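Local coordinates for protein KLLA0E08119p (Kluyveromyces lactis, PDB 3VA7) that probably carboxylates urea to urea-1-carboxylate with ATP, bicarbonate and a biotin cofactor, the biotin being bound here in its carboxyltransferase domain, at residues 684-689 against 736-741. Sequence-based numbering, arbitrary orientation.
Sequences EQFFND and INFTGD. With BTI (5-(hexahydro-2-oxo-1H-thieno[3,4-D]imidazol-6-yl)pentanal), chain B.
A single side chain, Phe-686, is the only one of 684-689 that touches 736-741, reaching Ile-736 and Phe-738 on a strand that binds biotin with its other side. This is helix-on-sheet packing in the carboxyltransferase domain of urea carboxylase. Helix 680-688 lies against the mixed sheet that contains strand 735-739, and the nearest CA atoms, of Phe-686 and Ile-736, are still 10.8 Å apart. CB of Phe-686 points at the strand, and with CG anti to the backbone N (chi1 177°) the ring reaches across. The contact is buried and purely apolar. Ile-736 comes to the ring's edge, its CD1 3.9 Å from CZ of Phe-686. CG2 of Ile-736 is in the ring plane, so two branches of the isoleucine hold the same rim. Phe-738 presents CE1 and CZ to the CD1-CE1 side of Phe-686. It meets Phe-686 with its edge: CE1 of Phe-686 lies near the plane of the Phe-738 ring, with 3.8 Å between the two CE1 atoms. Phe-781, with its ring nearly parallel to that of Phe-686, and Trp-691 add further aromatic neighbours. On the helix, CD2 of Phe-686 sits 3.6 Å above the ring plane of Phe-687. Replacing Phe-686 by an alanine is likely to open a gap between helix and sheet and leave Ile-736 and Phe-738 without the aromatic ring they share. The strand's alternation sends Asn-737 and Thr-739 into the biotin pocket. CG2 of Thr-739 packs 3.6 Å from C4 of the biotin group (BTI). Asn-737 accepts a hydrogen bond at OD1 from BTI N2, 3.0 Å long with an N-H...O angle of 153°.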
ATOM      1  N   GLU A 684     -14.428  25.859 -30.604  1.00 40.72           N
ATOM      2  CA  GLU A 684     -15.124  25.196 -31.704  1.00 42.42           C
ATOM      3  C   GLU A 684     -14.365  23.959 -32.141  1.00 42.09           C
ATOM      4  O   GLU A 684     -14.944  22.863 -32.121  1.00 43.00           O
ATOM      5  CB  GLU A 684     -15.315  26.100 -32.927  1.00 43.25           C
ATOM      6  CG  GLU A 684     -15.542  27.568 -32.620  1.00 48.57           C
ATOM      7  CD  GLU A 684     -15.994  28.338 -33.864  1.00 56.39           C
ATOM      8  OE1 GLU A 684     -16.182  27.667 -34.921  1.00 57.68           O
ATOM      9  OE2 GLU A 684     -16.170  29.593 -33.776  1.00 57.75           O
ATOM     10  N   GLN A 685     -13.087  24.112 -32.522  1.00 41.33           N
ATOM     11  CA  GLN A 685     -12.344  22.949 -33.017  1.00 41.25           C
ATOM     12  C   GLN A 685     -12.351  21.851 -31.985  1.00 40.44           C
ATOM     13  O   GLN A 685     -12.396  20.684 -32.369  1.00 41.02           O
ATOM     14  CB  GLN A 685     -10.875  23.215 -33.277  1.00 41.94           C
ATOM     15  CG  GLN A 685     -10.494  24.449 -34.031  1.00 43.38           C
ATOM     16  CD  GLN A 685      -9.004  24.444 -34.278  1.00 44.87           C
ATOM     17  OE1 GLN A 685      -8.419  23.376 -34.550  1.00 47.73           O
ATOM     18  NE2 GLN A 685      -8.375  25.618 -34.189  1.00 43.47           N
ATOM     19  N   PHE A 686     -12.311  22.219 -30.692  1.00 38.56           N
ATOM     20  CA  PHE A 686     -12.263  21.243 -29.604  1.00 37.01           C
ATOM     21  C   PHE A 686     -13.400  20.266 -29.706  1.00 36.94           C
ATOM     22  O   PHE A 686     -13.192  19.072 -29.496  1.00 36.21           O
ATOM     23  CB  PHE A 686     -12.239  21.918 -28.217  1.00 36.34           C
ATOM     24  CG  PHE A 686     -12.269  20.947 -27.045  1.00 33.51           C
ATOM     25  CD1 PHE A 686     -11.081  20.400 -26.535  1.00 34.35           C
ATOM     26  CD2 PHE A 686     -13.471  20.572 -26.460  1.00 30.53           C
ATOM     27  CE1 PHE A 686     -11.066  19.500 -25.430  1.00 27.54           C
ATOM     28  CE2 PHE A 686     -13.498  19.670 -25.382  1.00 29.11           C
ATOM     29  CZ  PHE A 686     -12.275  19.149 -24.846  1.00 30.49           C
ATOM     30  N   PHE A 687     -14.598  20.797 -30.008  1.00 37.45           N
ATOM     31  CA  PHE A 687     -15.849  20.015 -30.086  1.00 37.38           C
ATOM     32  C   PHE A 687     -16.155  19.527 -31.514  1.00 39.00           C
ATOM     33  O   PHE A 687     -16.880  18.535 -31.688  1.00 38.88           O
ATOM     34  CB  PHE A 687     -17.029  20.822 -29.574  1.00 36.09           C
ATOM     35  CG  PHE A 687     -17.002  21.115 -28.079  1.00 34.02           C
ATOM     36  CD1 PHE A 687     -17.587  20.239 -27.165  1.00 32.97           C
ATOM     37  CD2 PHE A 687     -16.481  22.314 -27.595  1.00 34.14           C
ATOM     38  CE1 PHE A 687     -17.625  20.529 -25.774  1.00 33.12           C
ATOM     39  CE2 PHE A 687     -16.493  22.615 -26.205  1.00 34.69           C
ATOM     40  CZ  PHE A 687     -17.062  21.725 -25.291  1.00 31.62           C
ATOM     41  N   ASN A 688     -15.605  20.216 -32.529  1.00 40.51           N
ATOM     42  CA  ASN A 688     -15.780  19.805 -33.918  1.00 41.98           C
ATOM     43  C   ASN A 688     -14.886  18.625 -34.299  1.00 42.35           C
ATOM     44  O   ASN A 688     -15.387  17.665 -34.881  1.00 42.71           O
ATOM     45  CB  ASN A 688     -15.569  20.959 -34.903  1.00 42.54           C
ATOM     46  CG  ASN A 688     -16.641  22.073 -34.794  1.00 46.93           C
ATOM     47  OD1 ASN A 688     -17.681  21.943 -34.103  1.00 49.48           O
ATOM     48  ND2 ASN A 688     -16.374  23.195 -35.491  1.00 48.72           N
ATOM     49  N   ASP A 689     -13.583  18.692 -33.994  1.00 42.05           N
ATOM     50  CA  ASP A 689     -12.644  17.592 -34.334  1.00 42.59           C
ATOM     51  C   ASP A 689     -12.696  16.336 -33.450  1.00 41.86           C
ATOM     52  O   ASP A 689     -13.260  16.361 -32.345  1.00 41.58           O
ATOM     53  CB  ASP A 689     -11.204  18.086 -34.440  1.00 42.74           C
ATOM     54  CG  ASP A 689     -11.079  19.255 -35.381  1.00 46.41           C
ATOM     55  OD1 ASP A 689      -9.995  19.896 -35.396  1.00 47.97           O
ATOM     56  OD2 ASP A 689     -12.095  19.568 -36.070  1.00 50.33           O
ATOM     57  N   ILE A 736     -11.051  17.535 -18.636  1.00 25.89           N
ATOM     58  CA  ILE A 736     -10.164  17.347 -19.779  1.00 26.37           C
ATOM     59  C   ILE A 736      -9.082  18.391 -19.586  1.00 26.54           C
ATOM     60  O   ILE A 736      -9.283  19.563 -19.822  1.00 26.63           O
ATOM     61  CB  ILE A 736     -10.949  17.393 -21.110  1.00 26.10           C
ATOM     62  CG1 ILE A 736     -11.948  16.232 -21.136  1.00 26.11           C
ATOM     63  CG2 ILE A 736     -10.091  17.192 -22.288  1.00 23.57           C
ATOM     64  CD1 ILE A 736     -13.055  16.451 -22.161  1.00 31.55           C
ATOM     65  N   ASN A 737      -7.945  17.930 -19.089  1.00 27.57           N
ATOM     66  CA  ASN A 737      -6.870  18.777 -18.563  1.00 28.23           C
ATOM     67  C   ASN A 737      -5.835  18.969 -19.638  1.00 28.68           C
ATOM     68  O   ASN A 737      -5.338  17.980 -20.213  1.00 28.60           O
ATOM     69  CB  ASN A 737      -6.242  18.017 -17.380  1.00 29.04           C
ATOM     70  CG  ASN A 737      -5.203  18.821 -16.600  1.00 28.97           C
ATOM     71  OD1 ASN A 737      -4.198  18.264 -16.228  1.00 31.97           O
ATOM     72  ND2 ASN A 737      -5.474  20.082 -16.297  1.00 28.87           N
ATOM     73  N   PHE A 738      -5.517  20.230 -19.908  1.00 28.80           N
ATOM     74  CA  PHE A 738      -4.534  20.594 -20.903  1.00 29.04           C
ATOM     75  C   PHE A 738      -3.118  20.733 -20.275  1.00 30.05           C
ATOM     76  O   PHE A 738      -2.708  21.831 -19.832  1.00 31.01           O
ATOM     77  CB  PHE A 738      -4.977  21.871 -21.653  1.00 28.35           C
ATOM     78  CG  PHE A 738      -5.821  21.593 -22.878  1.00 29.04           C
ATOM     79  CD1 PHE A 738      -7.202  21.467 -22.785  1.00 31.23           C
ATOM     80  CD2 PHE A 738      -5.234  21.429 -24.129  1.00 30.54           C
ATOM     81  CE1 PHE A 738      -7.969  21.149 -23.918  1.00 32.32           C
ATOM     82  CE2 PHE A 738      -5.991  21.120 -25.249  1.00 29.21           C
ATOM     83  CZ  PHE A 738      -7.358  20.986 -25.140  1.00 30.57           C
ATOM     84  N   THR A 739      -2.357  19.632 -20.251  1.00 29.82           N
ATOM     85  CA  THR A 739      -1.017  19.665 -19.640  1.00 29.30           C
ATOM     86  C   THR A 739      -0.126  20.230 -20.698  1.00 29.31           C
ATOM     87  O   THR A 739       0.398  19.489 -21.517  1.00 29.61           O
ATOM     88  CB  THR A 739      -0.525  18.266 -19.252  1.00 28.92           C
ATOM     89  OG1 THR A 739      -0.330  17.487 -20.453  1.00 29.07           O
ATOM     90  CG2 THR A 739      -1.538  17.575 -18.356  1.00 27.04           C
ATOM     91  N   GLY A 740       0.051  21.542 -20.698  1.00 29.68           N
ATOM     92  CA  GLY A 740       0.679  22.227 -21.870  1.00 30.24           C
ATOM     93  C   GLY A 740      -0.286  22.189 -23.085  1.00 30.65           C
ATOM     94  O   GLY A 740      -1.473  22.547 -22.953  1.00 30.98           O
ATOM     95  N   ASP A 741       0.184  21.688 -24.226  1.00 29.25           N
ATOM     96  CA  ASP A 741      -0.536  21.768 -25.473  1.00 29.40           C
ATOM     97  C   ASP A 741      -1.300  20.450 -25.827  1.00 29.07           C
ATOM     98  O   ASP A 741      -1.890  20.307 -26.891  1.00 27.66           O
ATOM     99  CB  ASP A 741       0.426  22.197 -26.579  1.00 29.31           C
ATOM    100  CG  ASP A 741       0.941  23.617 -26.390  1.00 34.24           C
ATOM    101  OD1 ASP A 741       0.099  24.551 -26.325  1.00 39.13           O
ATOM    102  OD2 ASP A 741       2.186  23.831 -26.334  1.00 34.16           O
TER
HETATM  103  C11 BTI B1901      -1.366  10.348 -17.464  1.00 25.60           C
HETATM  104  O11 BTI B1901      -0.203  10.767 -17.757  1.00 24.16           O
HETATM  105  C10 BTI B1901      -2.427  11.156 -16.658  1.00 21.46           C
HETATM  106  C9  BTI B1901      -1.844  12.486 -16.186  1.00 18.39           C
HETATM  107  C8  BTI B1901      -2.845  13.508 -15.665  1.00 21.52           C
HETATM  108  C7  BTI B1901      -2.351  14.969 -15.665  1.00 20.98           C
HETATM  109  C2  BTI B1901      -0.992  15.190 -15.035  1.00 22.09           C
HETATM  110  S1  BTI B1901      -0.927  14.690 -13.340  1.00 26.18           S
HETATM  111  C6  BTI B1901       0.418  15.751 -12.944  1.00 24.36           C
HETATM  112  C5  BTI B1901       0.401  16.913 -13.914  1.00 25.05           C
HETATM  113  N3  BTI B1901      -0.238  17.945 -13.140  1.00 23.28           N
HETATM  114  C3  BTI B1901      -1.434  18.206 -13.598  1.00 25.41           C
HETATM  115  O3  BTI B1901      -2.212  19.147 -13.102  1.00 28.17           O
HETATM  116  N2  BTI B1901      -1.745  17.454 -14.633  1.00 26.61           N
HETATM  117  C4  BTI B1901      -0.598  16.658 -15.050  1.00 25.69           C